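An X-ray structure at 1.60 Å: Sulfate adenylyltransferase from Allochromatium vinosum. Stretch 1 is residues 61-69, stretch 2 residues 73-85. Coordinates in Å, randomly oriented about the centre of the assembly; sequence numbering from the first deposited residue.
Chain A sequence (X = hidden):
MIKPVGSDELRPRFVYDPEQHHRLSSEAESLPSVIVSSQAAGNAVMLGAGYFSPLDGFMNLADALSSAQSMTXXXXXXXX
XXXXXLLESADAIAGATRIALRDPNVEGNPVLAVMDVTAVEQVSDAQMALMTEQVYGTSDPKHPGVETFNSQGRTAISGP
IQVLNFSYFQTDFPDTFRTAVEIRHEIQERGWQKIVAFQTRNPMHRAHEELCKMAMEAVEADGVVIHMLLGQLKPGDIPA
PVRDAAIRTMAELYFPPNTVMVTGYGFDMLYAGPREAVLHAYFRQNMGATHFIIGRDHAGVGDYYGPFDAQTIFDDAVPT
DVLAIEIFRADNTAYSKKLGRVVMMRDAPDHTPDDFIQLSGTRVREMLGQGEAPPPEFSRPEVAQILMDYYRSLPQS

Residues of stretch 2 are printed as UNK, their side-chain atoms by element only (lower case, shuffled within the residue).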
# COMPACT_ATOMS: atom_id res chain seq x y z
N LEU A 61 -28.51 18.47 -3.49
CA LEU A 61 -29.18 18.35 -4.77
C LEU A 61 -28.78 19.46 -5.74
O LEU A 61 -28.58 19.20 -6.93
CB LEU A 61 -30.70 18.40 -4.56
CG LEU A 61 -31.47 17.20 -5.05
CD1 LEU A 61 -32.98 17.44 -4.90
CD2 LEU A 61 -31.10 16.83 -6.50
N ALA A 62 -28.65 20.70 -5.26
CA ALA A 62 -28.21 21.79 -6.19
C ALA A 62 -26.82 21.55 -6.84
O ALA A 62 -26.64 21.76 -8.03
CB ALA A 62 -28.25 23.16 -5.48
N ASP A 63 -25.85 21.12 -6.05
CA ASP A 63 -24.55 20.77 -6.60
C ASP A 63 -24.63 19.55 -7.54
O ASP A 63 -23.93 19.50 -8.57
CB ASP A 63 -23.53 20.48 -5.48
CG ASP A 63 -23.03 21.75 -4.80
OD1 ASP A 63 -22.96 22.79 -5.50
OD2 ASP A 63 -22.71 21.72 -3.59
N ALA A 64 -25.42 18.55 -7.16
CA ALA A 64 -25.59 17.37 -8.03
C ALA A 64 -26.21 17.74 -9.38
O ALA A 64 -25.76 17.24 -10.45
CB ALA A 64 -26.37 16.25 -7.32
N LEU A 65 -27.23 18.62 -9.35
CA LEU A 65 -27.89 19.07 -10.62
C LEU A 65 -26.91 19.87 -11.46
O LEU A 65 -26.83 19.68 -12.68
CB LEU A 65 -29.16 19.87 -10.30
CG LEU A 65 -30.25 18.97 -9.75
CD1 LEU A 65 -31.17 19.88 -8.90
CD2 LEU A 65 -31.03 18.29 -10.88
N SER A 66 -26.10 20.68 -10.79
CA SER A 66 -25.13 21.51 -11.52
C SER A 66 -24.00 20.62 -12.12
O SER A 66 -23.63 20.79 -13.28
CB SER A 66 -24.55 22.59 -10.61
OG SER A 66 -23.77 23.51 -11.39
N SER A 67 -23.53 19.64 -11.34
CA SER A 67 -22.48 18.71 -11.83
C SER A 67 -22.98 17.89 -13.05
O SER A 67 -22.30 17.77 -14.11
CB SER A 67 -22.07 17.76 -10.68
OG SER A 67 -20.97 17.00 -11.14
N ALA A 68 -24.21 17.35 -12.93
CA ALA A 68 -24.80 16.56 -13.99
C ALA A 68 -24.92 17.37 -15.28
O ALA A 68 -24.59 16.88 -16.36
CB ALA A 68 -26.20 16.04 -13.57
N GLN A 69 -25.38 18.62 -15.19
CA GLN A 69 -25.72 19.33 -16.41
C GLN A 69 -24.56 20.11 -17.00
O GLN A 69 -24.56 20.39 -18.21
CB GLN A 69 -26.89 20.30 -16.17
CG GLN A 69 -28.18 19.62 -15.77
CD GLN A 69 -29.21 20.61 -15.37
OE1 GLN A 69 -30.00 21.08 -16.20
NE2 GLN A 69 -29.25 20.94 -14.10
N UNK A 73 -19.89 22.44 -9.74
CA UNK A 73 -20.67 22.68 -8.54
C UNK A 73 -21.33 24.07 -8.56
O UNK A 73 -21.00 24.95 -9.39
c UNK A 73 -20.01 19.98 -7.45
c UNK A 73 -18.27 21.01 -6.00
c UNK A 73 -19.78 22.50 -7.31
c UNK A 73 -19.03 21.13 -7.29
N UNK A 74 -22.31 24.30 -7.67
CA UNK A 74 -22.95 25.65 -7.61
C UNK A 74 -21.98 26.80 -7.36
O UNK A 74 -22.20 27.91 -7.85
c UNK A 74 -25.28 24.86 -7.00
c UNK A 74 -24.10 25.74 -6.57
o UNK A 74 -23.62 25.35 -5.28
N UNK A 75 -20.88 26.53 -6.64
CA UNK A 75 -19.87 27.57 -6.39
C UNK A 75 -18.86 27.74 -7.52
O UNK A 75 -17.98 28.60 -7.45
c UNK A 75 -19.19 27.37 -5.02
o UNK A 75 -18.09 25.37 -5.90
o UNK A 75 -17.43 26.21 -3.98
c UNK A 75 -18.17 26.24 -4.99
N UNK A 76 -19.01 26.94 -8.57
CA UNK A 76 -18.17 27.11 -9.74
C UNK A 76 -17.00 26.16 -9.87
O UNK A 76 -16.37 26.13 -10.93
N UNK A 77 -16.69 25.37 -8.83
CA UNK A 77 -15.62 24.35 -8.94
C UNK A 77 -15.94 23.30 -10.03
O UNK A 77 -17.09 22.87 -10.13
n UNK A 77 -17.66 22.76 -3.24
n UNK A 77 -15.55 21.90 -3.08
c UNK A 77 -15.40 23.60 -7.60
c UNK A 77 -14.68 24.40 -6.51
c UNK A 77 -16.40 22.74 -3.64
n UNK A 77 -16.00 23.57 -4.61
c UNK A 77 -14.65 23.65 -5.16
N UNK A 78 -14.95 22.91 -10.83
CA UNK A 78 -15.13 21.84 -11.80
C UNK A 78 -15.21 20.46 -11.10
O UNK A 78 -14.33 20.08 -10.31
c UNK A 78 -12.98 19.74 -13.75
c UNK A 78 -15.01 20.64 -14.73
c UNK A 78 -13.02 18.68 -14.68
c UNK A 78 -13.99 20.73 -13.77
c UNK A 78 -15.03 19.55 -15.66
c UNK A 78 -14.04 18.60 -15.62
c UNK A 78 -13.96 21.85 -12.78
N UNK A 79 -16.26 19.70 -11.42
CA UNK A 79 -16.36 18.29 -11.07
C UNK A 79 -17.37 17.55 -11.97
O UNK A 79 -18.53 17.96 -12.07
c UNK A 79 -14.99 16.30 -8.83
c UNK A 79 -15.62 14.00 -8.47
c UNK A 79 -16.97 14.33 -8.84
c UNK A 79 -17.30 15.65 -9.18
c UNK A 79 -16.32 16.66 -9.15
c UNK A 79 -16.65 18.06 -9.59
c UNK A 79 -14.65 15.02 -8.48
N UNK A 80 -16.94 16.49 -12.65
CA UNK A 80 -17.71 15.98 -13.78
C UNK A 80 -18.92 15.10 -13.53
O UNK A 80 -19.70 14.94 -14.46
c UNK A 80 -15.60 15.86 -12.56
c UNK A 80 -15.60 14.86 -13.71
c UNK A 80 -16.67 15.20 -14.62
N UNK A 81 -19.06 14.50 -12.36
CA UNK A 81 -20.27 13.69 -12.05
C UNK A 81 -20.78 13.98 -10.64
O UNK A 81 -20.03 14.34 -9.75
c UNK A 81 -20.01 12.14 -12.18
c UNK A 81 -19.06 11.65 -11.09
c UNK A 81 -19.49 11.81 -13.60
N UNK A 82 -22.07 13.78 -10.40
CA UNK A 82 -22.59 14.01 -9.07
C UNK A 82 -21.98 13.00 -8.13
O UNK A 82 -21.70 11.89 -8.55
c UNK A 82 -24.42 13.57 -10.63
c UNK A 82 -23.12 13.56 -11.42
c UNK A 82 -24.10 13.74 -9.20
N UNK A 83 -21.73 13.40 -6.87
CA UNK A 83 -21.32 12.46 -5.84
C UNK A 83 -22.43 12.43 -4.82
O UNK A 83 -22.50 13.31 -3.96
c UNK A 83 -18.73 12.87 -5.90
c UNK A 83 -17.58 13.27 -4.91
c UNK A 83 -20.05 12.94 -5.14
c UNK A 83 -18.48 11.49 -6.53
N UNK A 84 -23.31 11.44 -4.93
CA UNK A 84 -24.51 11.41 -4.09
C UNK A 84 -24.47 10.26 -3.09
O UNK A 84 -23.89 9.19 -3.34
c UNK A 84 -27.19 12.26 -6.78
c UNK A 84 -26.80 13.61 -4.71
c UNK A 84 -26.19 12.58 -5.71
c UNK A 84 -25.76 11.30 -4.97
N UNK A 85 -25.10 10.50 -1.94
CA UNK A 85 -25.39 9.41 -0.98
C UNK A 85 -26.90 9.31 -0.88
O UNK A 85 -27.56 10.05 -0.12
s UNK A 85 -25.11 8.37 1.55
c UNK A 85 -24.81 9.73 0.41
O HOH W 1 -20.84 24.31 -4.29

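Position 73 carries four carbons, forked at the second. Its CA-to-CB bond points away overall, yet CB still lies 3.7 Å from OD1 of Asp 63. This is Leu 73, and its CD2 comes within 4.4 Å of Ser 67 CB.

Position 74 has one carbon bearing an oxygen and a second carbon, a branched hydroxyl side chain: Thr 74. Its N and its OG1 each donate to Asp 63 OD1, both at 2.7 Å, so one carboxylate oxygen gathers a backbone and a side-chain donor from the same residue. The methyl CG2 rests 3.7 Å from Ala 62 CB.

Position 75 has two carbons, the second carrying two oxygens, and barely touches the helix. It is Asp 75, whose backbone N donates to water 1 at 3.2 Å; that water in turn donates to Asp 63 OD1 at 2.9 Å.

Position 76 has no side-chain atoms: Gly 76. With phi/psi of 100/-9, a CB would be jammed against the carbonyl O of the residue before, so the backbone alone calls for glycine. It closes a type I turn begun at Leu 73, its N donating to Leu 73 O at 2.9 Å.

Position 77 shows three carbons, a nitrogen, then a carbon with two more nitrogens, and makes no contact with the helix. Arg 77 braces the turn instead: its NE forms a salt bridge with Asp 75 OD1 at 3.0 Å, and its backbone O accepts from Leu 73 N at 2.9 Å.

Position 78, one carbon and a six-carbon ring, is out of the helix's reach and buried; it is Phe 78.

Position 79 has the same atoms, but here the backbone matters most: its O accepts from Ser 67 OG at 2.8 Å. In Phe 79 the same OG lies at the ring edge, 4.4 Å from CD2.

Position 80, three carbons closing a ring onto the backbone N, is Pro 80, its CA-to-CB bond pointing away.

Position 81 has three carbons, one carrying the other two, and also points away: Val 81. Its backbone C nevertheless passes 3.1 Å from Ser 67 OG.

Position 82 is another three-carbon ring closed onto N, Pro 82. Its CB sits 3.9 Å from Ala 64 CB and its CG 4.2 Å from Ala 68 CB.

Position 83, four carbons forked at the second, is Leu 83, buried but without helix contact.

Position 84 has the same four-carbon fork, but points toward the helix. Leu 84 places CD2 3.7 Å from Ala 64 CB.

Position 85, one carbon and a sulfur, is Cys 85, beyond the helix's reach.

The contact works by dividing polar from apolar tasks. Asp 63 fastens the turn, Ser 67 one helical turn later binds a loop carbonyl, and the small Ala 64 and Ala 68 admit Pro 82, with Leu 84 packing on Ala 64. The rule is economical: two polar anchors, and alanines where the loop packs close.

Stretch 2 (73-85) LTDGRFFPVPLLC
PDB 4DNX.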